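Local coordinates for protein cellulose 1,4-beta-cellobiosidase (PDB 4JJJ) that probably breaks down cellulose to cellobiose by cleaving its beta-1,4 linkages, this chain being the family 48 glycoside hydrolase domain of a longer secreted enzyme, at residues His46-Ser50 with Glu51-Tyr55; Ala503-Ala506 with Lys507-Tyr511. The protein carries 1 engineered substitution. All blocks are in the same frame, centred on the assembly; numbering follows the deposited sequence.

Interaction 1 of 2, residues His46-Ser50 with Glu51-Tyr55. With ZN (zinc ion), chain B; BGC (beta-D-glucopyranose), chain C.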
loop_
_atom_site.group_PDB
_atom_site.type_symbol
_atom_site.label_atom_id
_atom_site.label_comp_id
_atom_site.label_asym_id
_atom_site.label_seq_id
_atom_site.Cartn_x
_atom_site.Cartn_y
_atom_site.Cartn_z
ATOM N N HIS A 46 14.397 0.850 8.363
ATOM C CA HIS A 46 14.128 2.106 8.977
ATOM C C HIS A 46 13.817 3.202 7.968
ATOM O O HIS A 46 13.723 4.367 8.323
ATOM C CB HIS A 46 15.275 2.522 9.884
ATOM C CG HIS A 46 15.391 1.673 11.113
ATOM N ND1 HIS A 46 16.310 1.877 12.127
ATOM C CD2 HIS A 46 14.664 0.599 11.491
ATOM C CE1 HIS A 46 16.136 0.956 13.060
ATOM N NE2 HIS A 46 15.126 0.187 12.709
ATOM N N GLN A 47 13.383 2.782 6.755
ATOM C CA GLN A 47 12.431 3.545 6.076
ATOM C C GLN A 47 11.148 3.427 6.838
ATOM O O GLN A 47 11.025 2.572 7.671
ATOM C CB GLN A 47 12.239 3.032 4.635
ATOM C CG GLN A 47 13.453 3.343 3.745
ATOM C CD GLN A 47 13.462 2.615 2.448
ATOM O OE1 GLN A 47 12.794 1.581 2.269
ATOM N NE2 GLN A 47 14.257 3.098 1.486
ATOM N N THR A 48 10.139 4.180 6.495
ATOM C CA THR A 48 8.784 3.888 6.874
ATOM C C THR A 48 7.835 4.311 5.759
ATOM O O THR A 48 8.220 4.761 4.675
ATOM C CB THR A 48 8.345 4.544 8.186
ATOM O OG1 THR A 48 7.228 3.756 8.705
ATOM C CG2 THR A 48 8.007 5.987 8.133
ATOM N N THR A 49 6.578 4.065 6.015
ATOM C CA THR A 49 5.556 4.036 4.985
ATOM C C THR A 49 4.291 4.652 5.469
ATOM O O THR A 49 3.999 4.663 6.704
ATOM C CB THR A 49 5.191 2.583 4.567
ATOM O OG1 THR A 49 4.787 1.850 5.712
ATOM C CG2 THR A 49 6.431 1.930 3.967
ATOM N N SER A 50 3.468 5.082 4.549
ATOM C CA SER A 50 2.147 5.524 4.896
ATOM C C SER A 50 1.352 4.322 5.447
ATOM O O SER A 50 0.461 4.488 6.322
ATOM C CB SER A 50 1.460 6.278 3.754
ATOM O OG SER A 50 1.311 5.432 2.657
ATOM N N GLU A 51 1.643 3.126 4.995
ATOM C CA GLU A 51 1.117 1.957 5.580
ATOM C C GLU A 51 1.355 1.950 7.096
ATOM O O GLU A 51 0.467 1.667 7.882
ATOM C CB GLU A 51 1.733 0.729 4.868
ATOM C CG GLU A 51 1.603 -0.594 5.608
ATOM C CD GLU A 51 2.305 -1.663 4.822
ATOM O OE1 GLU A 51 3.469 -1.987 5.146
ATOM O OE2 GLU A 51 1.721 -2.127 3.779
ATOM N N ALA A 52 2.613 2.077 7.493
ATOM C CA ALA A 52 2.928 2.061 8.935
ATOM C C ALA A 52 2.158 3.079 9.699
ATOM O O ALA A 52 1.668 2.799 10.789
ATOM C CB ALA A 52 4.394 2.202 9.153
ATOM N N PHE A 53 2.039 4.286 9.111
ATOM C CA PHE A 53 1.234 5.300 9.797
ATOM C C PHE A 53 -0.232 4.947 9.942
ATOM O O PHE A 53 -0.778 5.094 11.016
ATOM C CB PHE A 53 1.399 6.708 9.140
ATOM C CG PHE A 53 2.560 7.500 9.601
ATOM C CD1 PHE A 53 2.449 8.312 10.765
ATOM C CD2 PHE A 53 3.756 7.550 8.882
ATOM C CE1 PHE A 53 3.508 9.083 11.166
ATOM C CE2 PHE A 53 4.807 8.291 9.377
ATOM C CZ PHE A 53 4.674 9.106 10.413
ATOM N N SER A 54 -0.796 4.262 8.930
ATOM C CA SER A 54 -2.187 3.826 9.047
ATOM C C SER A 54 -2.359 2.815 10.140
ATOM O O SER A 54 -3.360 2.795 10.854
ATOM C CB SER A 54 -2.740 3.365 7.713
ATOM O OG SER A 54 -2.173 2.175 7.207
ATOM N N TYR A 55 -1.361 1.924 10.318
ATOM C CA TYR A 55 -1.380 0.962 11.374
ATOM C C TYR A 55 -1.146 1.590 12.769
ATOM O O TYR A 55 -1.717 1.145 13.747
ATOM C CB TYR A 55 -0.384 -0.183 11.113
ATOM C CG TYR A 55 -0.942 -1.275 10.263
ATOM C CD1 TYR A 55 -1.599 -2.363 10.848
ATOM C CD2 TYR A 55 -0.812 -1.259 8.872
ATOM C CE1 TYR A 55 -2.094 -3.364 10.058
ATOM C CE2 TYR A 55 -1.373 -2.286 8.062
ATOM C CZ TYR A 55 -1.974 -3.328 8.637
ATOM O OH TYR A 55 -2.485 -4.380 7.922
HETATM ZN ZN ZN B . 17.983 3.155 11.950
HETATM C C2 BGC C . 5.328 -5.640 3.255
HETATM C C3 BGC C . 4.244 -4.568 3.183
HETATM C C4 BGC C . 3.579 -4.566 1.775
HETATM C C5 BGC C . 3.187 -5.991 1.313
HETATM C C6 BGC C . 2.716 -5.974 -0.123
HETATM C C1 BGC C . 4.810 -6.998 2.819
HETATM O O2 BGC C . 5.788 -5.765 4.594
HETATM O O3 BGC C . 4.868 -3.299 3.499
HETATM O O4 BGC C . 2.426 -3.701 1.822
HETATM O O5 BGC C . 4.331 -6.841 1.469
HETATM O O6 BGC C . 3.713 -5.447 -0.978
HETATM O O HOH W 1 5.312 -0.529 6.508
HETATM O O HOH W 2 2.968 3.309 2.057
HETATM O O HOH W 3 19.161 2.237 13.513
HETATM O O HOH W 4 19.160 2.964 10.246
#
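The Phe53 ring meets the preceding strand residues in two ways: Thr49 O lies at its edge, near the ring plane and 3.6 Å from CD2, while Thr48 CG2 comes in obliquely, 4.1 Å from CE2. A large apolar side chain suits this buried place. The Tyr55 ring has Glu51 O at its edge, in plane.

Thr49 is the N-cap where strand 47-49 turns into helix 50-67, one of the helices of the (alpha/alpha)6 barrel. Its OG1 sits between the backbone N and the carbonyl carbon (chi1 56°), a position from which it accepts from Ala52 N at 2.8 Å with a nearly straight N-H (163°). A threonine suits a cap because its short hydroxyl can stand in for a missing helical carbonyl; Phe53 N donates to Thr49 O at 3.1 Å, an i to i+4 bond of the first turn. Thr48 turns its hydroxyl to Pro30 O instead, and the small Ala52 methyl fits against it.

The same Thr49 hydroxyl shares a water with Glu51 OE1, to which the water donates, 2.7 Å from its oxygen to OE1. Thr49 and Glu51 lie side by side, and the glutamate chain runs out extended to the bound glucose. There OE1 accepts from O3 of the sugar at 2.5 Å and OE2 accepts from O4 at 2.6 Å, each carboxylate oxygen holding one sugar hydroxyl, OE1 in addition to the water. Glu51 is the predicted proton donor, and close by is the engineered Asn224, at the position predicted for the nucleophile. At the far end of the strand, His46 ND1 binds a zinc ion at 2.1 Å together with Asp153 and two waters.

Interaction 2 of 2, residues Ala503-Ala506 with Lys507-Tyr511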
loop_
_atom_site.group_PDB
_atom_site.type_symbol
_atom_site.label_atom_id
_atom_site.label_comp_id
_atom_site.label_asym_id
_atom_site.label_seq_id
_atom_site.Cartn_x
_atom_site.Cartn_y
_atom_site.Cartn_z
ATOM N N ALA A 503 -2.648 -12.760 11.864
ATOM C CA ALA A 503 -3.565 -11.899 12.624
ATOM C C ALA A 503 -4.717 -11.402 11.759
ATOM O O ALA A 503 -5.848 -11.380 12.216
ATOM C CB ALA A 503 -2.754 -10.806 13.238
ATOM N N ALA A 504 -4.434 -11.042 10.495
ATOM C CA ALA A 504 -5.484 -10.587 9.621
ATOM C C ALA A 504 -6.428 -11.742 9.298
ATOM O O ALA A 504 -7.653 -11.545 9.168
ATOM C CB ALA A 504 -4.859 -10.003 8.341
ATOM N N LEU A 505 -5.921 -12.955 9.136
ATOM C CA LEU A 505 -6.761 -14.113 8.885
ATOM C C LEU A 505 -7.662 -14.365 10.117
ATOM O O LEU A 505 -8.867 -14.554 9.977
ATOM C CB LEU A 505 -5.891 -15.322 8.554
ATOM C CG LEU A 505 -6.652 -16.634 8.345
ATOM C CD1 LEU A 505 -7.699 -16.470 7.257
ATOM C CD2 LEU A 505 -5.640 -17.736 8.070
ATOM N N ALA A 506 -7.094 -14.316 11.300
ATOM C CA ALA A 506 -7.842 -14.512 12.521
ATOM C C ALA A 506 -8.970 -13.470 12.589
ATOM O O ALA A 506 -10.131 -13.830 12.937
ATOM C CB ALA A 506 -6.997 -14.384 13.716
ATOM N N LYS A 507 -8.685 -12.184 12.286
ATOM C CA LYS A 507 -9.737 -11.176 12.338
ATOM C C LYS A 507 -10.831 -11.438 11.330
ATOM O O LYS A 507 -12.033 -11.271 11.613
ATOM C CB LYS A 507 -9.150 -9.820 12.214
ATOM C CG LYS A 507 -8.433 -9.316 13.469
ATOM C CD LYS A 507 -7.956 -7.920 13.334
ATOM C CE LYS A 507 -6.712 -7.784 12.445
ATOM N NZ LYS A 507 -6.569 -6.379 11.884
ATOM N N THR A 508 -10.419 -11.738 10.108
ATOM C CA THR A 508 -11.387 -11.984 9.078
ATOM C C THR A 508 -12.389 -13.031 9.533
ATOM O O THR A 508 -13.614 -12.856 9.385
ATOM C CB THR A 508 -10.675 -12.523 7.767
ATOM O OG1 THR A 508 -9.828 -11.500 7.299
ATOM C CG2 THR A 508 -11.625 -12.760 6.651
ATOM N N LEU A 509 -11.867 -14.088 10.084
ATOM C CA LEU A 509 -12.679 -15.206 10.561
ATOM C C LEU A 509 -13.587 -14.819 11.761
ATOM O O LEU A 509 -14.740 -15.226 11.812
ATOM C CB LEU A 509 -11.774 -16.409 10.925
ATOM C CG LEU A 509 -11.059 -17.041 9.686
ATOM C CD1 LEU A 509 -10.067 -18.088 10.098
ATOM C CD2 LEU A 509 -12.050 -17.616 8.721
ATOM N N MET A 510 -13.067 -14.021 12.653
ATOM C CA MET A 510 -13.835 -13.560 13.825
ATOM C C MET A 510 -15.002 -12.661 13.415
ATOM O O MET A 510 -16.118 -12.898 13.909
ATOM C CB MET A 510 -12.920 -12.834 14.798
ATOM C CG MET A 510 -12.097 -13.830 15.651
ATOM S SD MET A 510 -11.244 -13.009 17.008
ATOM C CE MET A 510 -10.181 -11.814 16.194
ATOM N N TYR A 511 -14.764 -11.655 12.576
ATOM C CA TYR A 511 -15.864 -10.755 12.139
ATOM C C TYR A 511 -16.912 -11.569 11.462
ATOM O O TYR A 511 -18.155 -11.358 11.638
ATOM C CB TYR A 511 -15.314 -9.609 11.270
ATOM C CG TYR A 511 -14.567 -8.566 12.039
ATOM C CD1 TYR A 511 -13.201 -8.476 11.944
ATOM C CD2 TYR A 511 -15.234 -7.616 12.801
ATOM C CE1 TYR A 511 -12.542 -7.472 12.646
ATOM C CE2 TYR A 511 -14.616 -6.629 13.520
ATOM C CZ TYR A 511 -13.249 -6.558 13.495
ATOM O OH TYR A 511 -12.521 -5.586 14.114
#
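Ala504 O is gripped twice by one residue: Thr508 N donates to it at 2.9 Å, in the ordinary i to i+4 helical bond, and Thr508 OG1 adds a second bond, also 2.9 Å long. The two donors come from opposite faces of the carbonyl plane, tilted 27° and 33° from it. The hydroxyl bond is the side-chain counterpart of the amide's inside the alpha-helix 499-516, part of the (alpha/alpha)6 barrel, and it lets a threonine stand in a buried helix with its hydroxyl paired to the backbone. OG1 reaches back one turn because it lies beside its own backbone N and opposite the carbonyl carbon (chi1 -64°). A valine here, with a methyl in place of the hydroxyl, would probably cost Ala504 O the second of the two bonds from this residue, leaving the amide bond to hold it.

Lys507 N donates to Ala503 O at 2.9 Å, and the lysine chain, bent at chi3, runs back past that carbonyl, CG and CE both near it. Its NZ makes salt bridges with Glu423 and Glu625 and a hydrogen bond with Thr628, so a buried ammonium meets two carboxylates of neighbouring helices. The leucines, which face helices 519-533 and 435-450, pack one turn apart, their side chains crossing at a slant, with Leu505 CD1 4.0 Å from Leu509 CD1.

In the fold
From the N terminus, interaction 1 comes first, at the passage from strand 47-49 into helix 50-67, and interaction 2 follows far along the chain, within helix 499-516. Each is local and lies on unbroken chain, so neither closes a long loop, and the two run in series without nesting or crossing. Their centres are 22 Å apart, and their nearest atoms come to about 6 Å without touching. Helix 620-637, at the end of the chain, joins them: Glu625 is hydrogen-bonded to Tyr55 and forms a salt bridge with Lys507. Interaction 1 belongs to the sugar-binding centre, whereas interaction 2 sits farther out, among the packed helices.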